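Local coordinates for metallo-beta-lactamase superfamily protein (Thermus thermophilus, PDB 2ZWR) that binds a pair of zinc ions in a metallo-beta-lactamase fold and probably acts as a hydrolase, at residues P82-A87 against K100-V105; P47-L52 against R113-Q118; L146-V151 against G191-T196. All coordinates share one frame; numbering follows the deposited sequence.

Contact 1: P82-A87 against K100-V105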
loop_
_atom_site.group_PDB
_atom_site.type_symbol
_atom_site.label_atom_id
_atom_site.label_comp_id
_atom_site.label_asym_id
_atom_site.label_seq_id
_atom_site.Cartn_x
_atom_site.Cartn_y
_atom_site.Cartn_z
ATOM N N PRO A 82 12.068 -4.220 -9.293
ATOM C CA PRO A 82 11.798 -4.855 -10.587
ATOM C C PRO A 82 10.320 -4.824 -10.969
ATOM O O PRO A 82 10.000 -4.609 -12.135
ATOM C CB PRO A 82 12.294 -6.294 -10.383
ATOM C CG PRO A 82 13.354 -6.155 -9.321
ATOM C CD PRO A 82 12.756 -5.157 -8.379
ATOM N N LEU A 83 9.435 -5.012 -9.990
ATOM C CA LEU A 83 8.004 -4.884 -10.218
ATOM C C LEU A 83 7.633 -3.447 -10.604
ATOM O O LEU A 83 6.849 -3.220 -11.527
ATOM C CB LEU A 83 7.213 -5.323 -8.982
ATOM C CG LEU A 83 7.201 -6.796 -8.578
ATOM C CD1 LEU A 83 6.484 -6.971 -7.248
ATOM C CD2 LEU A 83 6.555 -7.673 -9.635
ATOM N N TYR A 84 8.226 -2.487 -9.902
ATOM C CA TYR A 84 7.934 -1.077 -10.100
ATOM C C TYR A 84 8.349 -0.641 -11.499
ATOM O O TYR A 84 7.590 0.031 -12.199
ATOM C CB TYR A 84 8.648 -0.260 -9.027
ATOM C CG TYR A 84 8.417 1.233 -9.034
ATOM C CD1 TYR A 84 7.361 1.804 -8.320
ATOM C CD2 TYR A 84 9.286 2.080 -9.717
ATOM C CE1 TYR A 84 7.170 3.190 -8.303
ATOM C CE2 TYR A 84 9.108 3.445 -9.715
ATOM C CZ TYR A 84 8.055 4.000 -8.998
ATOM O OH TYR A 84 7.891 5.366 -9.015
ATOM N N GLU A 85 9.538 -1.065 -11.909
ATOM C CA GLU A 85 10.105 -0.674 -13.193
ATOM C C GLU A 85 9.325 -1.179 -14.406
ATOM O O GLU A 85 9.275 -0.498 -15.425
ATOM C CB GLU A 85 11.570 -1.110 -13.265
ATOM C CG GLU A 85 12.453 -0.314 -12.304
ATOM C CD GLU A 85 13.856 -0.857 -12.182
ATOM O OE1 GLU A 85 14.027 -2.098 -12.181
ATOM O OE2 GLU A 85 14.798 -0.030 -12.071
ATOM N N GLY A 86 8.727 -2.363 -14.290
ATOM C CA GLY A 86 7.947 -2.941 -15.372
ATOM C C GLY A 86 6.442 -2.906 -15.185
ATOM O O GLY A 86 5.732 -3.588 -15.907
ATOM N N ALA A 87 5.951 -2.092 -14.248
ATOM C CA ALA A 87 4.535 -2.099 -13.877
ATOM C C ALA A 87 3.608 -1.786 -15.045
ATOM O O ALA A 87 2.534 -2.358 -15.150
ATOM C CB ALA A 87 4.267 -1.145 -12.716
ATOM N N LYS A 100 4.265 4.725 -16.994
ATOM C CA LYS A 100 5.408 4.114 -16.337
ATOM C C LYS A 100 5.750 4.894 -15.072
ATOM O O LYS A 100 5.925 6.114 -15.116
ATOM C CB LYS A 100 6.613 4.080 -17.285
ATOM C CG LYS A 100 7.785 3.238 -16.774
ATOM C CD LYS A 100 9.005 3.372 -17.677
ATOM C CE LYS A 100 10.040 2.312 -17.343
ATOM N NZ LYS A 100 10.592 2.500 -15.982
ATOM N N PRO A 101 5.823 4.190 -13.929
ATOM C CA PRO A 101 6.154 4.827 -12.664
ATOM C C PRO A 101 7.566 5.424 -12.726
ATOM O O PRO A 101 8.475 4.767 -13.226
ATOM C CB PRO A 101 6.069 3.672 -11.663
ATOM C CG PRO A 101 5.198 2.652 -12.336
ATOM C CD PRO A 101 5.579 2.746 -13.765
ATOM N N PRO A 102 7.738 6.675 -12.247
ATOM C CA PRO A 102 8.995 7.413 -12.385
ATOM C C PRO A 102 10.105 7.006 -11.412
ATOM O O PRO A 102 9.859 6.748 -10.232
ATOM C CB PRO A 102 8.575 8.867 -12.112
ATOM C CG PRO A 102 7.447 8.750 -11.181
ATOM C CD PRO A 102 6.711 7.479 -11.562
ATOM N N LEU A 103 11.325 6.982 -11.923
ATOM C CA LEU A 103 12.508 6.797 -11.093
ATOM C C LEU A 103 13.218 8.136 -10.886
ATOM O O LEU A 103 13.087 9.033 -11.723
ATOM C CB LEU A 103 13.441 5.780 -11.743
ATOM C CG LEU A 103 12.871 4.358 -11.745
ATOM C CD1 LEU A 103 13.429 3.561 -12.904
ATOM C CD2 LEU A 103 13.126 3.658 -10.412
ATOM N N PRO A 104 13.983 8.277 -9.779
ATOM C CA PRO A 104 14.290 7.264 -8.770
ATOM C C PRO A 104 13.259 7.180 -7.640
ATOM O O PRO A 104 12.391 8.051 -7.512
ATOM C CB PRO A 104 15.632 7.752 -8.223
ATOM C CG PRO A 104 15.486 9.221 -8.245
ATOM C CD PRO A 104 14.657 9.550 -9.470
ATOM N N VAL A 105 13.356 6.120 -6.841
ATOM C CA VAL A 105 12.572 6.004 -5.620
ATOM C C VAL A 105 13.494 6.094 -4.407
ATOM O O VAL A 105 14.697 5.876 -4.528
ATOM C CB VAL A 105 11.726 4.693 -5.571
ATOM C CG1 VAL A 105 10.855 4.579 -6.801
ATOM C CG2 VAL A 105 12.611 3.462 -5.432
HETATM O O HOH W 1 9.393 2.487 -13.711
#
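A single water is the best-held polar atom here, gripped by three partners: Lys100 NZ, Pro101 O and, weakly, Tyr84 O. It accepts from Lys100 NZ at 2.6 Å and lies 2.5 Å from Pro101 O, in hydrogen-bonding geometry, though acceptors around it outnumber its protons. Lys100 NZ is in turn held by this water and by a weak hydrogen bond of 3.3 Å to Glu85 O, at the end of helix 81-85. The lysine chain runs extended, with CG anti to its backbone N, until a bend at chi4 turns the ammonium to this position. The Glu85 carboxylate stands apart, OE2 being 6.3 Å from Lys100 NZ, so any attraction between the charges acts at a distance; the Glu85 side chain crosses that of Leu103 at about a right angle, CG and OE2 beside Leu103 CD1.

Tyr84 carries most of the packing. Its CG is anti to the backbone N (chi1 -178°), which sends the ring across to 100-105. Pro101 CB lies over one face, 3.6 Å from the Tyr84 ring centroid and 21° off the normal; Val105 CG1 lies over the opposite face, 4.0 Å from that centroid and 29° off. Both are CH-pi contacts, so the ring is sandwiched. At its edge, Tyr84 OH donates to Pro102 O at 2.7 Å, approaching from above the carbonyl plane. Ala87 CB rests on Pro101 CG, beside the tyrosine.

Val63 of helix 63-70 and Val74 and Leu76 of strand 74-76 also touch Tyr84. Glu85 itself is a known zinc ligand, though no such ion is bound to this chain. The prolines offer no N-H: Pro102 O accepts from the phenol, Pro101 O meets the water, and Lys100 NZ is the loop's donor, while proline and valine carbons grip the aromatic faces.

Contact 2: P47-L52 against R113-Q118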
loop_
_atom_site.group_PDB
_atom_site.type_symbol
_atom_site.label_atom_id
_atom_site.label_comp_id
_atom_site.label_asym_id
_atom_site.label_seq_id
_atom_site.Cartn_x
_atom_site.Cartn_y
_atom_site.Cartn_z
ATOM N N PRO A 47 -0.279 15.838 -0.078
ATOM C CA PRO A 47 0.719 14.858 0.379
ATOM C C PRO A 47 2.141 15.392 0.211
ATOM O O PRO A 47 2.411 16.156 -0.722
ATOM C CB PRO A 47 0.485 13.652 -0.545
ATOM C CG PRO A 47 -0.139 14.240 -1.776
ATOM C CD PRO A 47 -1.024 15.353 -1.256
ATOM N N LEU A 48 3.029 15.002 1.120
ATOM C CA LEU A 48 4.437 15.375 1.049
ATOM C C LEU A 48 5.278 14.273 0.411
ATOM O O LEU A 48 6.438 14.481 0.069
ATOM C CB LEU A 48 4.974 15.683 2.455
ATOM C CG LEU A 48 4.324 16.866 3.178
ATOM C CD1 LEU A 48 4.999 17.118 4.512
ATOM C CD2 LEU A 48 4.329 18.120 2.299
ATOM N N ALA A 49 4.680 13.101 0.261
ATOM C CA ALA A 49 5.375 11.934 -0.239
ATOM C C ALA A 49 4.366 10.871 -0.642
ATOM O O ALA A 49 3.227 10.875 -0.184
ATOM C CB ALA A 49 6.334 11.380 0.848
ATOM N N ILE A 50 4.808 9.961 -1.503
ATOM C CA ILE A 50 4.070 8.758 -1.847
ATOM C C ILE A 50 4.756 7.584 -1.137
ATOM O O ILE A 50 5.971 7.426 -1.237
ATOM C CB ILE A 50 4.010 8.549 -3.398
ATOM C CG1 ILE A 50 3.074 9.596 -4.036
ATOM C CG2 ILE A 50 3.579 7.103 -3.747
ATOM C CD1 ILE A 50 3.041 9.639 -5.575
ATOM N N LEU A 51 3.979 6.799 -0.382
ATOM C CA LEU A 51 4.478 5.600 0.310
ATOM C C LEU A 51 3.827 4.378 -0.342
ATOM O O LEU A 51 2.607 4.341 -0.509
ATOM C CB LEU A 51 4.136 5.653 1.810
ATOM C CG LEU A 51 5.122 6.306 2.809
ATOM C CD1 LEU A 51 5.661 7.665 2.364
ATOM C CD2 LEU A 51 4.515 6.405 4.215
ATOM N N LEU A 52 4.646 3.397 -0.723
ATOM C CA LEU A 52 4.141 2.193 -1.400
ATOM C C LEU A 52 4.302 0.916 -0.578
ATOM O O LEU A 52 5.422 0.541 -0.226
ATOM C CB LEU A 52 4.786 2.024 -2.790
ATOM C CG LEU A 52 4.651 3.180 -3.796
ATOM C CD1 LEU A 52 5.480 2.880 -5.048
ATOM C CD2 LEU A 52 3.186 3.471 -4.162
ATOM N N ARG A 113 11.524 4.263 10.461
ATOM C CA ARG A 113 10.465 5.168 10.912
ATOM C C ARG A 113 10.348 6.337 9.955
ATOM O O ARG A 113 11.338 7.029 9.707
ATOM C CB ARG A 113 10.767 5.720 12.312
ATOM C CG ARG A 113 10.103 4.992 13.451
ATOM C CD ARG A 113 10.883 3.767 13.853
ATOM N NE ARG A 113 10.729 3.488 15.281
ATOM N N LEU A 114 9.148 6.559 9.424
ATOM C CA LEU A 114 8.890 7.732 8.588
ATOM C C LEU A 114 7.431 8.115 8.665
ATOM O O LEU A 114 6.550 7.242 8.684
ATOM C CB LEU A 114 9.324 7.524 7.114
ATOM C CG LEU A 114 8.439 6.747 6.123
ATOM C CD1 LEU A 114 8.926 6.937 4.701
ATOM C CD2 LEU A 114 8.408 5.281 6.454
ATOM N N PHE A 115 7.193 9.422 8.716
ATOM C CA PHE A 115 5.856 10.000 8.804
ATOM C C PHE A 115 4.996 9.345 9.878
ATOM O O PHE A 115 3.796 9.145 9.689
ATOM C CB PHE A 115 5.154 9.955 7.440
ATOM C CG PHE A 115 5.821 10.795 6.385
ATOM C CD1 PHE A 115 5.558 12.163 6.297
ATOM C CD2 PHE A 115 6.691 10.214 5.466
ATOM C CE1 PHE A 115 6.170 12.946 5.312
ATOM C CE2 PHE A 115 7.302 10.976 4.469
ATOM C CZ PHE A 115 7.040 12.346 4.389
ATOM N N GLY A 116 5.622 9.022 11.011
ATOM C CA GLY A 116 4.910 8.475 12.161
ATOM C C GLY A 116 4.608 6.990 12.064
ATOM O O GLY A 116 3.899 6.452 12.926
ATOM N N PHE A 117 5.140 6.329 11.030
ATOM C CA PHE A 117 4.955 4.884 10.833
ATOM C C PHE A 117 6.230 4.091 11.118
ATOM O O PHE A 117 7.344 4.587 10.936
ATOM C CB PHE A 117 4.515 4.567 9.387
ATOM C CG PHE A 117 3.152 5.113 9.013
ATOM C CD1 PHE A 117 1.995 4.607 9.595
ATOM C CD2 PHE A 117 3.035 6.116 8.053
ATOM C CE1 PHE A 117 0.748 5.108 9.239
ATOM C CE2 PHE A 117 1.804 6.625 7.690
ATOM C CZ PHE A 117 0.654 6.123 8.278
ATOM N N GLN A 118 6.058 2.843 11.534
ATOM C CA GLN A 118 7.154 1.885 11.556
ATOM C C GLN A 118 6.967 0.953 10.356
ATOM O O GLN A 118 5.869 0.431 10.130
ATOM C CB GLN A 118 7.154 1.105 12.874
ATOM C CG GLN A 118 8.157 -0.051 12.944
ATOM C CD GLN A 118 8.054 -0.883 14.240
ATOM O OE1 GLN A 118 8.991 -1.604 14.591
ATOM N NE2 GLN A 118 6.926 -0.780 14.948
#
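Phe115 overlaps Ala49 with the far end of its ring, Phe115 CZ lying 3.7 Å from Ala49 CB and Phe115 CE2 3.8 Å from the same methyl. Its CG is anti to the carbonyl carbon (chi1 -64°), which carries the ring out from the turn toward 47-52. Phe115 CE1 reaches Leu48 CB at 4.1 Å, and Phe115 CD2 meets Leu51 CD1. Leu48, Ala49 and Leu51 each approach the ring obliquely.

Leu51 is the other main piece, with the largest share of surface buried by the contact. Its two methyls divide the work. CD1 meets Leu114 CD1 tip to tip, 4.1 Å apart, and also touches Phe115, whereas Leu51 CD2 goes to Phe117 CD2 at 4.1 Å, the two side chains crossing obliquely. Leu114 puts CG in the crowded position between its backbone N and carbonyl carbon (chi1 80°), and so brings its methyl to that meeting.

The platform for these side chains is a type I' beta turn from Leu114 to Phe117, which closes the two-residue beta hairpin of strands 113-114 and 117-121. Its ends are paired by two backbone hydrogen bonds, Leu114 N to Phe117 O at 3.1 Å and Phe117 N to Leu114 O at 2.9 Å. Phe115, at the second position of the turn with a positive phi of 48°, projects from the bend. Every link across the contact is apolar, with separations typical of van der Waals packing.

The two segments belong to the facing sheets of the metallo-beta-lactamase sandwich. Strand 50-51 lies between strands 23-27 and 74-76 in one sheet, and strand 113-114 is an outermost strand of the other. Val25, Tyr75 and, from strand 130-134, Phe132 extend the same apolar layer between the sheets.

Contact 3: L146-V151 against G191-T196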
loop_
_atom_site.group_PDB
_atom_site.type_symbol
_atom_site.label_atom_id
_atom_site.label_comp_id
_atom_site.label_asym_id
_atom_site.label_seq_id
_atom_site.Cartn_x
_atom_site.Cartn_y
_atom_site.Cartn_z
ATOM N N LEU A 146 -3.514 -8.852 4.189
ATOM C CA LEU A 146 -4.700 -9.318 4.879
ATOM C C LEU A 146 -5.939 -8.527 4.460
ATOM O O LEU A 146 -5.955 -7.292 4.544
ATOM C CB LEU A 146 -4.475 -9.186 6.393
ATOM C CG LEU A 146 -5.579 -9.594 7.370
ATOM C CD1 LEU A 146 -5.846 -11.110 7.347
ATOM C CD2 LEU A 146 -5.215 -9.132 8.781
ATOM N N PHE A 147 -6.976 -9.249 4.038
ATOM C CA PHE A 147 -8.249 -8.640 3.685
ATOM C C PHE A 147 -9.315 -8.984 4.711
ATOM O O PHE A 147 -9.085 -9.795 5.611
ATOM C CB PHE A 147 -8.698 -9.076 2.279
ATOM C CG PHE A 147 -7.692 -8.767 1.197
ATOM C CD1 PHE A 147 -7.060 -7.519 1.144
ATOM C CD2 PHE A 147 -7.369 -9.722 0.240
ATOM C CE1 PHE A 147 -6.117 -7.228 0.148
ATOM C CE2 PHE A 147 -6.434 -9.440 -0.756
ATOM C CZ PHE A 147 -5.811 -8.181 -0.806
ATOM N N ARG A 148 -10.471 -8.340 4.573
ATOM C CA ARG A 148 -11.664 -8.695 5.321
ATOM C C ARG A 148 -12.178 -10.028 4.756
ATOM O O ARG A 148 -12.782 -10.070 3.682
ATOM C CB ARG A 148 -12.700 -7.555 5.224
ATOM C CG ARG A 148 -14.134 -7.846 5.701
ATOM C CD ARG A 148 -14.265 -7.953 7.218
ATOM N NE ARG A 148 -13.772 -9.242 7.708
ATOM C CZ ARG A 148 -14.490 -10.361 7.754
ATOM N NH1 ARG A 148 -13.932 -11.471 8.215
ATOM N NH2 ARG A 148 -15.759 -10.376 7.342
ATOM N N GLY A 149 -11.863 -11.114 5.458
ATOM C CA GLY A 149 -12.291 -12.459 5.066
ATOM C C GLY A 149 -11.403 -13.206 4.079
ATOM O O GLY A 149 -11.789 -14.267 3.581
ATOM N N SER A 150 -10.215 -12.673 3.798
ATOM C CA SER A 150 -9.287 -13.322 2.874
ATOM C C SER A 150 -7.865 -12.816 3.067
ATOM O O SER A 150 -7.590 -12.042 3.991
ATOM C CB SER A 150 -9.724 -13.108 1.415
ATOM O OG SER A 150 -8.952 -13.927 0.539
ATOM N N VAL A 151 -6.960 -13.271 2.201
ATOM C CA VAL A 151 -5.565 -12.820 2.220
ATOM C C VAL A 151 -5.086 -12.533 0.802
ATOM O O VAL A 151 -5.774 -12.861 -0.176
ATOM C CB VAL A 151 -4.617 -13.807 2.954
ATOM C CG1 VAL A 151 -5.080 -14.036 4.378
ATOM C CG2 VAL A 151 -4.486 -15.134 2.197
ATOM N N GLY A 191 -8.202 -8.374 15.280
ATOM C CA GLY A 191 -9.039 -9.230 16.132
ATOM C C GLY A 191 -10.206 -9.878 15.386
ATOM O O GLY A 191 -10.493 -11.051 15.579
ATOM N N LEU A 192 -10.878 -9.115 14.530
ATOM C CA LEU A 192 -11.954 -9.669 13.715
ATOM C C LEU A 192 -11.443 -10.785 12.798
ATOM O O LEU A 192 -12.064 -11.841 12.694
ATOM C CB LEU A 192 -12.665 -8.580 12.898
ATOM C CG LEU A 192 -13.671 -9.035 11.811
ATOM C CD1 LEU A 192 -14.828 -9.889 12.375
ATOM C CD2 LEU A 192 -14.234 -7.839 11.052
ATOM N N GLU A 193 -10.321 -10.550 12.132
ATOM C CA GLU A 193 -9.748 -11.570 11.251
ATOM C C GLU A 193 -9.256 -12.793 12.028
ATOM O O GLU A 193 -9.383 -13.923 11.550
ATOM C CB GLU A 193 -8.644 -10.987 10.350
ATOM C CG GLU A 193 -9.137 -9.911 9.373
ATOM C CD GLU A 193 -10.378 -10.333 8.589
ATOM O OE1 GLU A 193 -11.388 -9.597 8.635
ATOM O OE2 GLU A 193 -10.354 -11.413 7.940
ATOM N N ALA A 194 -8.717 -12.579 13.225
ATOM C CA ALA A 194 -8.357 -13.703 14.104
ATOM C C ALA A 194 -9.552 -14.635 14.361
ATOM O O ALA A 194 -9.386 -15.845 14.489
ATOM C CB ALA A 194 -7.767 -13.200 15.432
ATOM N N ARG A 195 -10.752 -14.058 14.409
ATOM C CA ARG A 195 -11.976 -14.808 14.666
ATOM C C ARG A 195 -12.656 -15.390 13.422
ATOM O O ARG A 195 -13.352 -16.400 13.523
ATOM C CB ARG A 195 -12.978 -13.943 15.448
ATOM C CG ARG A 195 -12.661 -13.774 16.957
ATOM C CD ARG A 195 -12.867 -15.067 17.774
ATOM N NE ARG A 195 -13.068 -14.801 19.205
ATOM C CZ ARG A 195 -12.259 -15.188 20.192
ATOM N NH1 ARG A 195 -11.159 -15.880 19.933
ATOM N NH2 ARG A 195 -12.559 -14.883 21.452
ATOM N N THR A 196 -12.465 -14.770 12.257
ATOM C CA THR A 196 -13.283 -15.092 11.082
ATOM C C THR A 196 -12.550 -15.493 9.804
ATOM O O THR A 196 -13.159 -16.105 8.919
ATOM C CB THR A 196 -14.169 -13.912 10.676
ATOM O OG1 THR A 196 -13.334 -12.776 10.407
ATOM C CG2 THR A 196 -15.180 -13.583 11.759
#
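Glu193 has the most surface buried by the contact, Arg148 comes next and Leu146 third. The glutamate chain, bent at chi2, turns its carboxylate toward the 146-151 hairpin. Arg148 NE donates to Glu193 OE1 at 2.6 Å with an N-H...O angle of 170°; OE1 receives it on its syn lone pair and lies in the guanidinium plane. This salt bridge is supplemented by a weak bond from Arg148 NH1 to the same Glu193 OE1 at 3.2 Å. The two planes are nonetheless turned 43° apart. Thr188 OG1 also bonds OE1, which is thus held by three donor atoms from two residues, one of the bonds being weak.

Glu193 OE2 receives Gly149 N at 2.9 Å, from above the carboxylate plane, and Asn197 ND2. These donors may offset its closeness to another acceptor, Phe147 O, 3.1 Å from Glu193 OE2. Leu192 CD2 lies over one face of the guanidinium, 3.7 Å from Arg148 NE, the two chains crossing at about a right angle. Leu146 packs by its methyls along the aliphatic part of Glu193, Leu146 CD2 being 4.0 Å from Glu193 CG.

Helix 190-196 directly follows strand 188-189, an outermost strand of its sheet, and the contact ties this helix to the 146-151 hairpin. Leu171 of helix 161-171 touches Leu146, while the Phe147 side chain comes about 4 Å from those of the zinc ligands Asp144 and His184.

How the contacts relate
Along the chain, contact 1 falls between the two segments of contact 2, and contact 3 opens only after both have closed. Contacts 1 and 2 have centres 18 Å apart and meet through Tyr84 CE1 and Leu52 CD1, 3.7 Å apart, beside strands 50-51 and 74-76 of the first sheet. Contact 3 is separate: its centre is 31 Å from that of contact 1 and 25 Å from that of contact 2. Contact 2 joins the two sheets, whereas contact 1 joins helix 81-85 to a loop and contact 3 joins a hairpin to helix 190-196, these two lying on opposite sides of the chain's centre.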